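Local atomic coordinates of catechol 1,2 dioxygenase (Acinetobacter radioresistens, PDB entry 2XSU), a protein that probably catalyses the iron(III)-dependent intradiol cleavage of catechol by dioxygen to cis,cis-muconate, the first step in a branch of the beta-ketoadipate pathway. Residues Thr136-Gly141 against Lys190-Thr195; Ala264-Val269 against Lys285-Asn290; Ala154-Trp159 against Ile183-Asn188. The protein carries 1 engineered substitution. One frame throughout, in Å; residues are numbered along the deposited sequence.

Following the chain from the N terminus, strand 136-145 comes first and pairs with strand 190-196 in contact 1, closing a loop with 48 residues between its two segments. Contact 3 lies wholly within that loop, where strand 155-159 pairs antiparallel with the end of strand 180-184; Ile183 and Thr185 touch residues of segment 190-195. Contact 2 follows in series, joining 264-269 to 285-290 and closing a loop that contains helix 272-277. No two contacts cross. Strand 284-293 runs beside strand 136-145, so contacts 1 and 2 are neighbours in the sheet, linked from Glu140 to His286 and from Tyr191 to Phe289, whereas contacts 2 and 3 do not touch.

Contact 1. Residues Thr136-Gly141 against Lys190-Thr195; sequences TLIIEG and KYVALT
Leu137, Ile139 and Gly141 face Thr195, Ala193 and Tyr191 as three successive hydrogen-bonded pairs of an antiparallel ladder, and in each pair both backbone N-H groups find the partner's carbonyl. The strand axes run at 170°. At the Thr195 end, Thr195 N reaches Leu137 O at 2.7 Å, and Leu137 N returns a bond to Thr195 O. The intervening Ile138 and Glu140 turn their backbone groups to the other neighbour, bonding to Lys285, Ile287 and Phe289 of strand 284-293, so segment 136-141 is bonded along both edges.

On the face of Leu137 and Ile139, Tyr191 CG lies between its own backbone N and carbonyl carbon (chi1 76°), and the ring beyond it lies over the Gly141 backbone, with Gly141 N 3.5 Å above the ring plane and offset toward the rim. Tyr191 OH comes 3.7 Å from Ile139 CG2 and is hydrogen-bonded to Phe289 O and Tyr228 OH. Thr195 CG2 meets Ile139 CD1 at 4.0 Å, while Thr195 OG1 is bonded to His160 NE2.

The other face is apolar at one end, where Leu194 CD1 touches Thr136 CG2 at 3.6 Å and also packs on Ile138 CG1. At the other end, Lys190 bends at chi2, chi3 and chi4, its CE passing 3.4 Å from Gly141 O, and NZ forms a weak salt bridge to Glu140 OE2 at 3.4 Å. Glu140 OE1 is hydrogen-bonded to His286 NE2 and pairs with Arg278 NH2. The two carboxylate oxygens thus serve different partners: OE1 has two outside the segments, while the bridge from OE2 to Lys190 NZ is long and weak, and the surrounding basic groups would be expected to favour the ionised form of Glu140.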
loop_
_atom_site.group_PDB
_atom_site.type_symbol
_atom_site.label_atom_id
_atom_site.label_comp_id
_atom_site.label_asym_id
_atom_site.label_seq_id
_atom_site.Cartn_x
_atom_site.Cartn_y
_atom_site.Cartn_z
ATOM N N THR A 136 -12.558 -25.584 28.552
ATOM C CA THR A 136 -13.550 -26.003 27.570
ATOM C C THR A 136 -14.701 -24.981 27.533
ATOM O O THR A 136 -15.105 -24.426 28.562
ATOM C CB THR A 136 -14.119 -27.381 27.966
ATOM O OG1 THR A 136 -13.082 -28.355 27.862
ATOM C CG2 THR A 136 -15.231 -27.783 27.049
ATOM N N LEU A 137 -15.183 -24.681 26.322
ATOM C CA LEU A 137 -16.321 -23.778 26.113
ATOM C C LEU A 137 -17.349 -24.461 25.229
ATOM O O LEU A 137 -16.992 -24.988 24.176
ATOM C CB LEU A 137 -15.854 -22.486 25.408
ATOM C CG LEU A 137 -16.948 -21.548 24.900
ATOM C CD1 LEU A 137 -17.795 -20.967 26.036
ATOM C CD2 LEU A 137 -16.288 -20.411 24.103
ATOM N N ILE A 138 -18.609 -24.445 25.662
ATOM C CA ILE A 138 -19.737 -24.784 24.793
ATOM C C ILE A 138 -20.456 -23.495 24.413
ATOM O O ILE A 138 -20.814 -22.667 25.298
ATOM C CB ILE A 138 -20.725 -25.731 25.494
ATOM C CG1 ILE A 138 -20.063 -27.107 25.643
ATOM C CG2 ILE A 138 -22.062 -25.776 24.713
ATOM C CD1 ILE A 138 -20.841 -28.142 26.480
ATOM N N ILE A 139 -20.650 -23.311 23.107
ATOM C CA ILE A 139 -21.445 -22.212 22.584
ATOM C C ILE A 139 -22.683 -22.798 21.980
ATOM O O ILE A 139 -22.601 -23.768 21.207
ATOM C CB ILE A 139 -20.729 -21.458 21.424
ATOM C CG1 ILE A 139 -19.316 -21.068 21.846
ATOM C CG2 ILE A 139 -21.543 -20.263 20.981
ATOM C CD1 ILE A 139 -18.459 -20.557 20.672
ATOM N N GLU A 140 -23.841 -22.240 22.305
ATOM C CA GLU A 140 -25.059 -22.663 21.616
ATOM C C GLU A 140 -26.058 -21.560 21.407
ATOM O O GLU A 140 -26.007 -20.519 22.085
ATOM C CB GLU A 140 -25.701 -23.896 22.232
ATOM C CG GLU A 140 -26.332 -23.730 23.561
ATOM C CD GLU A 140 -26.634 -25.104 24.213
ATOM O OE1 GLU A 140 -26.664 -25.183 25.435
ATOM O OE2 GLU A 140 -26.828 -26.110 23.505
ATOM N N GLY A 141 -26.902 -21.755 20.404
ATOM C CA GLY A 141 -27.884 -20.749 20.060
ATOM C C GLY A 141 -28.918 -21.272 19.098
ATOM O O GLY A 141 -28.757 -22.348 18.523
ATOM N N LYS A 190 -31.278 -24.973 15.908
ATOM C CA LYS A 190 -30.175 -24.945 16.874
ATOM C C LYS A 190 -28.818 -25.276 16.285
ATOM O O LYS A 190 -28.695 -26.100 15.370
ATOM C CB LYS A 190 -30.449 -25.923 18.026
ATOM C CG LYS A 190 -31.536 -25.505 19.031
ATOM C CD LYS A 190 -31.032 -24.461 20.085
ATOM C CE LYS A 190 -29.647 -24.768 20.717
ATOM N NZ LYS A 190 -29.627 -25.999 21.582
ATOM N N TYR A 191 -27.777 -24.593 16.792
ATOM C CA TYR A 191 -26.397 -25.007 16.626
ATOM C C TYR A 191 -25.721 -25.172 18.000
ATOM O O TYR A 191 -26.054 -24.480 18.962
ATOM C CB TYR A 191 -25.605 -24.024 15.723
ATOM C CG TYR A 191 -25.230 -22.736 16.454
ATOM C CD1 TYR A 191 -23.958 -22.603 17.025
ATOM C CD2 TYR A 191 -26.144 -21.699 16.591
ATOM C CE1 TYR A 191 -23.604 -21.421 17.761
ATOM C CE2 TYR A 191 -25.807 -20.507 17.292
ATOM C CZ TYR A 191 -24.537 -20.393 17.857
ATOM O OH TYR A 191 -24.204 -19.253 18.556
ATOM N N VAL A 192 -24.756 -26.079 18.070
ATOM C CA VAL A 192 -23.931 -26.257 19.257
ATOM C C VAL A 192 -22.494 -26.441 18.802
ATOM O O VAL A 192 -22.189 -27.286 17.945
ATOM C CB VAL A 192 -24.350 -27.529 20.073
ATOM C CG1 VAL A 192 -23.451 -27.729 21.297
ATOM C CG2 VAL A 192 -25.809 -27.467 20.465
ATOM N N ALA A 193 -21.609 -25.624 19.372
ATOM C CA ALA A 193 -20.198 -25.786 19.189
ATOM C C ALA A 193 -19.511 -26.148 20.505
ATOM O O ALA A 193 -19.628 -25.440 21.504
ATOM C CB ALA A 193 -19.575 -24.502 18.605
ATOM N N LEU A 194 -18.767 -27.242 20.480
ATOM C CA LEU A 194 -17.874 -27.621 21.585
ATOM C C LEU A 194 -16.454 -27.190 21.225
ATOM O O LEU A 194 -15.874 -27.604 20.214
ATOM C CB LEU A 194 -17.964 -29.146 21.862
ATOM C CG LEU A 194 -16.953 -29.720 22.879
ATOM C CD1 LEU A 194 -17.090 -29.097 24.272
ATOM C CD2 LEU A 194 -17.084 -31.267 22.939
ATOM N N THR A 195 -15.885 -26.303 22.043
ATOM C CA THR A 195 -14.605 -25.693 21.681
ATOM C C THR A 195 -13.790 -25.339 22.931
ATOM O O THR A 195 -13.968 -25.977 23.992
ATOM C CB THR A 195 -14.859 -24.464 20.735
ATOM O OG1 THR A 195 -13.634 -24.016 20.171
ATOM C CG2 THR A 195 -15.600 -23.321 21.438
#

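Contact 2. Residues Ala264-Val269 against Lys285-Asn290; sequences ATATDV and KHITFN
Thr267 and His286 form an antiparallel hydrogen-bonded pair, with Thr267 N to His286 O at 2.9 Å and His286 N to Thr267 O at 2.8 Å, on strand axes inclined at 134°. Further along, direct backbone bonding gives way to a water that donates to Thr265 O at 2.7 Å and accepts from Thr288 N at 3.0 Å.

The Thr267 side chain adds a third bond to the central pair. Its OG1 lies between the backbone N and the carbonyl carbon (chi1 70°), from where it donates to His286 O at 3.1 Å. Thr267 N and OG1 approach that oxygen from opposite faces of the carbonyl plane, so a single acceptor is gripped twice by one residue. Val269 CG2 packs on His286 CB, both side chains pointing the same way.

Asp268 and Lys285 lie side by side on the other face of the sheet from Thr267 and His286. Lys285 NZ meets OD1 of Asp268 on its syn side at 2.9 Å, somewhat out of the carboxylate plane, and has a second acidic partner in Asp135. Toward Ala264, where water bridges the backbones, the side-chain contacts become apolar: Ile287 CG2 touches Ala264 CB at 3.7 Å, and Ile287 CG1 lies against Ala266 CA and CB. Phe242 and Ile244 of strand 238-244 pack on this isoleucine as well.

Shared between two carboxylates, Lys285 is probably stabilised in its charged form, and His286 O, which accepts two hydrogen bonds, ties Thr267 by backbone and side chain together.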
loop_
_atom_site.group_PDB
_atom_site.type_symbol
_atom_site.label_atom_id
_atom_site.label_comp_id
_atom_site.label_asym_id
_atom_site.label_seq_id
_atom_site.Cartn_x
_atom_site.Cartn_y
_atom_site.Cartn_z
ATOM N N ALA A 264 -21.394 -11.245 25.369
ATOM C CA ALA A 264 -21.901 -12.442 26.008
ATOM C C ALA A 264 -21.196 -12.702 27.337
ATOM O O ALA A 264 -20.016 -12.389 27.516
ATOM C CB ALA A 264 -21.712 -13.651 25.071
ATOM N N THR A 265 -21.939 -13.278 28.276
ATOM C CA THR A 265 -21.391 -13.692 29.566
ATOM C C THR A 265 -21.115 -15.195 29.546
ATOM O O THR A 265 -22.001 -16.000 29.195
ATOM C CB THR A 265 -22.387 -13.332 30.692
ATOM O OG1 THR A 265 -22.552 -11.905 30.727
ATOM C CG2 THR A 265 -21.867 -13.790 32.042
ATOM N N ALA A 266 -19.896 -15.568 29.896
ATOM C CA ALA A 266 -19.507 -16.994 29.972
ATOM C C ALA A 266 -19.934 -17.489 31.342
ATOM O O ALA A 266 -19.410 -17.021 32.366
ATOM C CB ALA A 266 -18.018 -17.131 29.796
ATOM N N THR A 267 -20.882 -18.414 31.375
ATOM C CA THR A 267 -21.307 -18.993 32.632
ATOM C C THR A 267 -20.449 -20.214 32.977
ATOM O O THR A 267 -19.865 -20.857 32.092
ATOM C CB THR A 267 -22.786 -19.322 32.598
ATOM O OG1 THR A 267 -23.006 -20.425 31.722
ATOM C CG2 THR A 267 -23.588 -18.124 32.098
ATOM N N ASP A 268 -20.333 -20.520 34.278
ATOM C CA ASP A 268 -19.510 -21.645 34.724
ATOM C C ASP A 268 -20.431 -22.806 35.053
ATOM O O ASP A 268 -21.427 -22.621 35.758
ATOM C CB ASP A 268 -18.710 -21.269 35.977
ATOM C CG ASP A 268 -17.398 -20.566 35.652
ATOM O OD1 ASP A 268 -16.423 -21.260 35.269
ATOM O OD2 ASP A 268 -17.324 -19.328 35.847
ATOM N N VAL A 269 -20.123 -23.977 34.516
ATOM C CA VAL A 269 -20.906 -25.186 34.800
ATOM C C VAL A 269 -20.016 -26.136 35.576
ATOM O O VAL A 269 -19.064 -26.668 35.048
ATOM C CB VAL A 269 -21.478 -25.840 33.512
ATOM C CG1 VAL A 269 -22.373 -27.049 33.879
ATOM C CG2 VAL A 269 -22.289 -24.832 32.694
ATOM N N LYS A 285 -17.136 -23.764 30.548
ATOM C CA LYS A 285 -17.805 -22.497 30.372
ATOM C C LYS A 285 -18.870 -22.661 29.330
ATOM O O LYS A 285 -18.703 -23.476 28.396
ATOM C CB LYS A 285 -16.800 -21.432 29.919
ATOM C CG LYS A 285 -15.643 -21.212 30.901
ATOM C CD LYS A 285 -16.019 -20.297 32.028
ATOM C CE LYS A 285 -14.761 -19.803 32.707
ATOM N NZ LYS A 285 -14.127 -20.879 33.528
ATOM N N HIS A 286 -19.945 -21.907 29.495
ATOM C CA HIS A 286 -21.071 -21.950 28.570
ATOM C C HIS A 286 -21.528 -20.566 28.107
ATOM O O HIS A 286 -21.782 -19.673 28.923
ATOM C CB HIS A 286 -22.253 -22.701 29.205
ATOM C CG HIS A 286 -23.400 -22.897 28.272
ATOM N ND1 HIS A 286 -24.328 -21.914 28.016
ATOM C CD2 HIS A 286 -23.769 -23.971 27.528
ATOM C CE1 HIS A 286 -25.225 -22.370 27.154
ATOM N NE2 HIS A 286 -24.918 -23.624 26.861
ATOM N N ILE A 287 -21.662 -20.398 26.789
ATOM C CA ILE A 287 -22.168 -19.147 26.215
ATOM C C ILE A 287 -23.374 -19.428 25.343
ATOM O O ILE A 287 -23.354 -20.366 24.521
ATOM C CB ILE A 287 -21.060 -18.424 25.412
ATOM C CG1 ILE A 287 -20.047 -17.845 26.404
ATOM C CG2 ILE A 287 -21.667 -17.338 24.490
ATOM C CD1 ILE A 287 -18.813 -17.258 25.773
ATOM N N THR A 288 -24.441 -18.649 25.559
ATOM C CA THR A 288 -25.586 -18.623 24.668
ATOM C C THR A 288 -25.445 -17.442 23.725
ATOM O O THR A 288 -25.288 -16.288 24.173
ATOM C CB THR A 288 -26.938 -18.509 25.453
ATOM O OG1 THR A 288 -27.063 -19.631 26.341
ATOM C CG2 THR A 288 -28.156 -18.482 24.499
ATOM N N PHE A 289 -25.489 -17.724 22.427
ATOM C CA PHE A 289 -25.529 -16.671 21.436
ATOM C C PHE A 289 -26.578 -17.002 20.353
ATOM O O PHE A 289 -26.316 -17.776 19.405
ATOM C CB PHE A 289 -24.128 -16.454 20.848
ATOM C CG PHE A 289 -24.032 -15.255 19.924
ATOM C CD1 PHE A 289 -24.129 -13.961 20.435
ATOM C CD2 PHE A 289 -23.813 -15.435 18.547
ATOM C CE1 PHE A 289 -24.023 -12.840 19.576
ATOM C CE2 PHE A 289 -23.722 -14.328 17.683
ATOM C CZ PHE A 289 -23.830 -13.033 18.205
ATOM N N ASN A 290 -27.770 -16.434 20.528
ATOM C CA ASN A 290 -28.842 -16.547 19.542
ATOM C C ASN A 290 -28.644 -15.537 18.436
ATOM O O ASN A 290 -28.031 -14.457 18.639
ATOM C CB ASN A 290 -30.215 -16.371 20.212
ATOM C CG ASN A 290 -30.434 -17.360 21.316
ATOM O OD1 ASN A 290 -30.155 -18.562 21.156
ATOM N ND2 ASN A 290 -30.895 -16.873 22.464
HETATM O O HOH W 1 -24.260 -16.891 27.960
#

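Contact 3. Residues Ala154-Trp159 against Ile183-Asn188; sequences AKVEVW and ILTDVN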
loop_
_atom_site.group_PDB
_atom_site.type_symbol
_atom_site.label_atom_id
_atom_site.label_comp_id
_atom_site.label_asym_id
_atom_site.label_seq_id
_atom_site.Cartn_x
_atom_site.Cartn_y
_atom_site.Cartn_z
ATOM N N ALA A 154 -29.757 -23.054 8.283
ATOM C CA ALA A 154 -28.923 -21.855 8.253
ATOM C C ALA A 154 -27.461 -22.253 8.432
ATOM O O ALA A 154 -27.150 -23.150 9.228
ATOM C CB ALA A 154 -29.352 -20.883 9.335
ATOM N N LYS A 155 -26.579 -21.600 7.683
ATOM C CA LYS A 155 -25.146 -21.888 7.708
ATOM C C LYS A 155 -24.454 -20.989 8.741
ATOM O O LYS A 155 -24.346 -19.781 8.522
ATOM C CB LYS A 155 -24.593 -21.626 6.316
ATOM C CG LYS A 155 -23.224 -22.121 6.069
ATOM C CD LYS A 155 -22.917 -22.046 4.577
ATOM C CE LYS A 155 -21.453 -22.322 4.296
ATOM N NZ LYS A 155 -21.155 -22.426 2.829
ATOM N N VAL A 156 -24.003 -21.576 9.853
ATOM C CA VAL A 156 -23.347 -20.820 10.937
ATOM C C VAL A 156 -21.857 -21.093 10.831
ATOM O O VAL A 156 -21.398 -22.213 11.122
ATOM C CB VAL A 156 -23.894 -21.225 12.323
ATOM C CG1 VAL A 156 -23.163 -20.423 13.444
ATOM C CG2 VAL A 156 -25.412 -20.980 12.375
ATOM N N GLU A 157 -21.084 -20.093 10.386
ATOM C CA GLU A 157 -19.651 -20.261 10.232
ATOM C C GLU A 157 -18.959 -19.569 11.369
ATOM O O GLU A 157 -19.203 -18.385 11.580
ATOM C CB GLU A 157 -19.175 -19.663 8.903
ATOM C CG GLU A 157 -19.834 -20.303 7.695
ATOM C CD GLU A 157 -19.243 -19.771 6.413
ATOM O OE1 GLU A 157 -18.049 -20.039 6.154
ATOM O OE2 GLU A 157 -20.005 -19.102 5.649
ATOM N N VAL A 158 -18.126 -20.311 12.111
ATOM C CA VAL A 158 -17.423 -19.753 13.291
ATOM C C VAL A 158 -15.920 -19.957 13.182
ATOM O O VAL A 158 -15.437 -20.993 12.675
ATOM C CB VAL A 158 -17.979 -20.337 14.631
ATOM C CG1 VAL A 158 -19.330 -19.720 14.959
ATOM C CG2 VAL A 158 -18.137 -21.838 14.525
ATOM N N TRP A 159 -15.170 -18.943 13.605
ATOM C CA TRP A 159 -13.727 -19.081 13.749
ATOM C C TRP A 159 -13.233 -18.239 14.913
ATOM O O TRP A 159 -13.788 -17.172 15.199
ATOM C CB TRP A 159 -12.977 -18.784 12.415
ATOM C CG TRP A 159 -13.015 -17.318 11.866
ATOM C CD1 TRP A 159 -11.984 -16.420 11.882
ATOM C CD2 TRP A 159 -14.112 -16.666 11.183
ATOM N NE1 TRP A 159 -12.382 -15.232 11.276
ATOM C CE2 TRP A 159 -13.674 -15.359 10.835
ATOM C CE3 TRP A 159 -15.423 -17.051 10.860
ATOM C CZ2 TRP A 159 -14.518 -14.424 10.182
ATOM C CZ3 TRP A 159 -16.271 -16.138 10.208
ATOM C CH2 TRP A 159 -15.800 -14.821 9.869
ATOM N N ILE A 183 -21.441 -25.004 10.786
ATOM C CA ILE A 183 -22.511 -25.802 11.427
ATOM C C ILE A 183 -23.851 -25.425 10.782
ATOM O O ILE A 183 -24.244 -24.261 10.776
ATOM C CB ILE A 183 -22.617 -25.568 12.960
ATOM C CG1 ILE A 183 -21.277 -25.749 13.655
ATOM C CG2 ILE A 183 -23.647 -26.545 13.576
ATOM C CD1 ILE A 183 -21.265 -25.247 15.120
ATOM N N LEU A 184 -24.583 -26.413 10.254
ATOM C CA LEU A 184 -25.911 -26.108 9.708
ATOM C C LEU A 184 -26.935 -26.281 10.806
ATOM O O LEU A 184 -26.933 -27.296 11.499
ATOM C CB LEU A 184 -26.264 -27.029 8.509
ATOM C CG LEU A 184 -25.254 -27.067 7.363
ATOM C CD1 LEU A 184 -25.630 -28.165 6.311
ATOM C CD2 LEU A 184 -25.131 -25.688 6.714
ATOM N N THR A 185 -27.813 -25.292 10.992
ATOM C CA THR A 185 -28.784 -25.393 12.094
ATOM C C THR A 185 -29.715 -26.601 11.863
ATOM O O THR A 185 -30.041 -26.944 10.710
ATOM C CB THR A 185 -29.630 -24.135 12.305
ATOM O OG1 THR A 185 -30.293 -23.810 11.085
ATOM C CG2 THR A 185 -28.719 -22.928 12.726
ATOM N N ASP A 186 -30.100 -27.239 12.960
ATOM C CA ASP A 186 -30.897 -28.466 12.882
ATOM C C ASP A 186 -32.390 -28.138 12.761
ATOM O O ASP A 186 -32.781 -26.981 12.566
ATOM C CB ASP A 186 -30.594 -29.371 14.090
ATOM C CG ASP A 186 -31.006 -28.755 15.434
ATOM O OD1 ASP A 186 -31.909 -27.894 15.506
ATOM O OD2 ASP A 186 -30.430 -29.184 16.458
ATOM N N VAL A 187 -33.224 -29.176 12.877
ATOM C CA VAL A 187 -34.674 -29.020 12.760
ATOM C C VAL A 187 -35.312 -28.056 13.786
ATOM O O VAL A 187 -36.411 -27.537 13.561
ATOM C CB VAL A 187 -35.382 -30.421 12.787
ATOM C CG1 VAL A 187 -35.313 -31.038 14.156
ATOM C CG2 VAL A 187 -36.829 -30.273 12.325
ATOM N N ASN A 188 -34.610 -27.800 14.892
ATOM C CA ASN A 188 -35.080 -26.862 15.913
ATOM C C ASN A 188 -34.415 -25.473 15.809
ATOM O O ASN A 188 -34.612 -24.622 16.689
ATOM C CB ASN A 188 -34.902 -27.466 17.320
ATOM C CG ASN A 188 -35.610 -28.837 17.471
ATOM O OD1 ASN A 188 -35.007 -29.817 17.914
ATOM N ND2 ASN A 188 -36.861 -28.899 17.069
#
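Thr185 puts its side chain where a backbone acceptor might be expected: OG1 accepts from Ala154 N at 3.0 Å, through a bent bond with an angle of 135° at the hydrogen. In the opposite direction, Thr185 N donates to Ala154 O at 2.9 Å. The threonine's first torsion (chi1 56°) places OG1 between its own backbone N and carbonyl carbon, beside Ala154. The hydroxyl is also bonded to Ile151 O, so it links Ala154 to Ile151, three residues earlier.

Regular pairing resumes at Val156 and Ile183, a hydrogen-bonded pair in which Val156 N reaches Ile183 O, and Ile183 N reaches Val156 O, each at 2.8 Å. Between the two sets of bonds, Leu184 CA makes a CA-H...O contact of 3.2 Å with Ala154 O.

On one face, Leu184 leans across Lys155 with CD2 3.9 Å from Lys155 CA, also touching CG at the base of the extended lysine chain. On the other, Val156 and Thr185 cross at about a right angle and meet through their CG2 methyls at 3.9 Å. Val143 of strand 136-145 packs on both of them and on Ala154, and Tyr228 also touches Val156.

After Leu184 the chain leaves the strand, and two residues on Asp186 OD1 accepts from Asn188 N at 2.8 Å, forming an Asx turn, and from Lys190 N, which starts strand 190-196; one carboxylate oxygen thus accepts two backbone N-H groups in the connection. On its other edge, strand 155-159 pairs with strand 221-231, which carries the iron ligands His225 and His227, and Trp159 stacks on His227. Antiparallel pairing of this kind, beside the strand that carries the iron ligands, fits the beta-sandwich catalytic domain of intradiol dioxygenases.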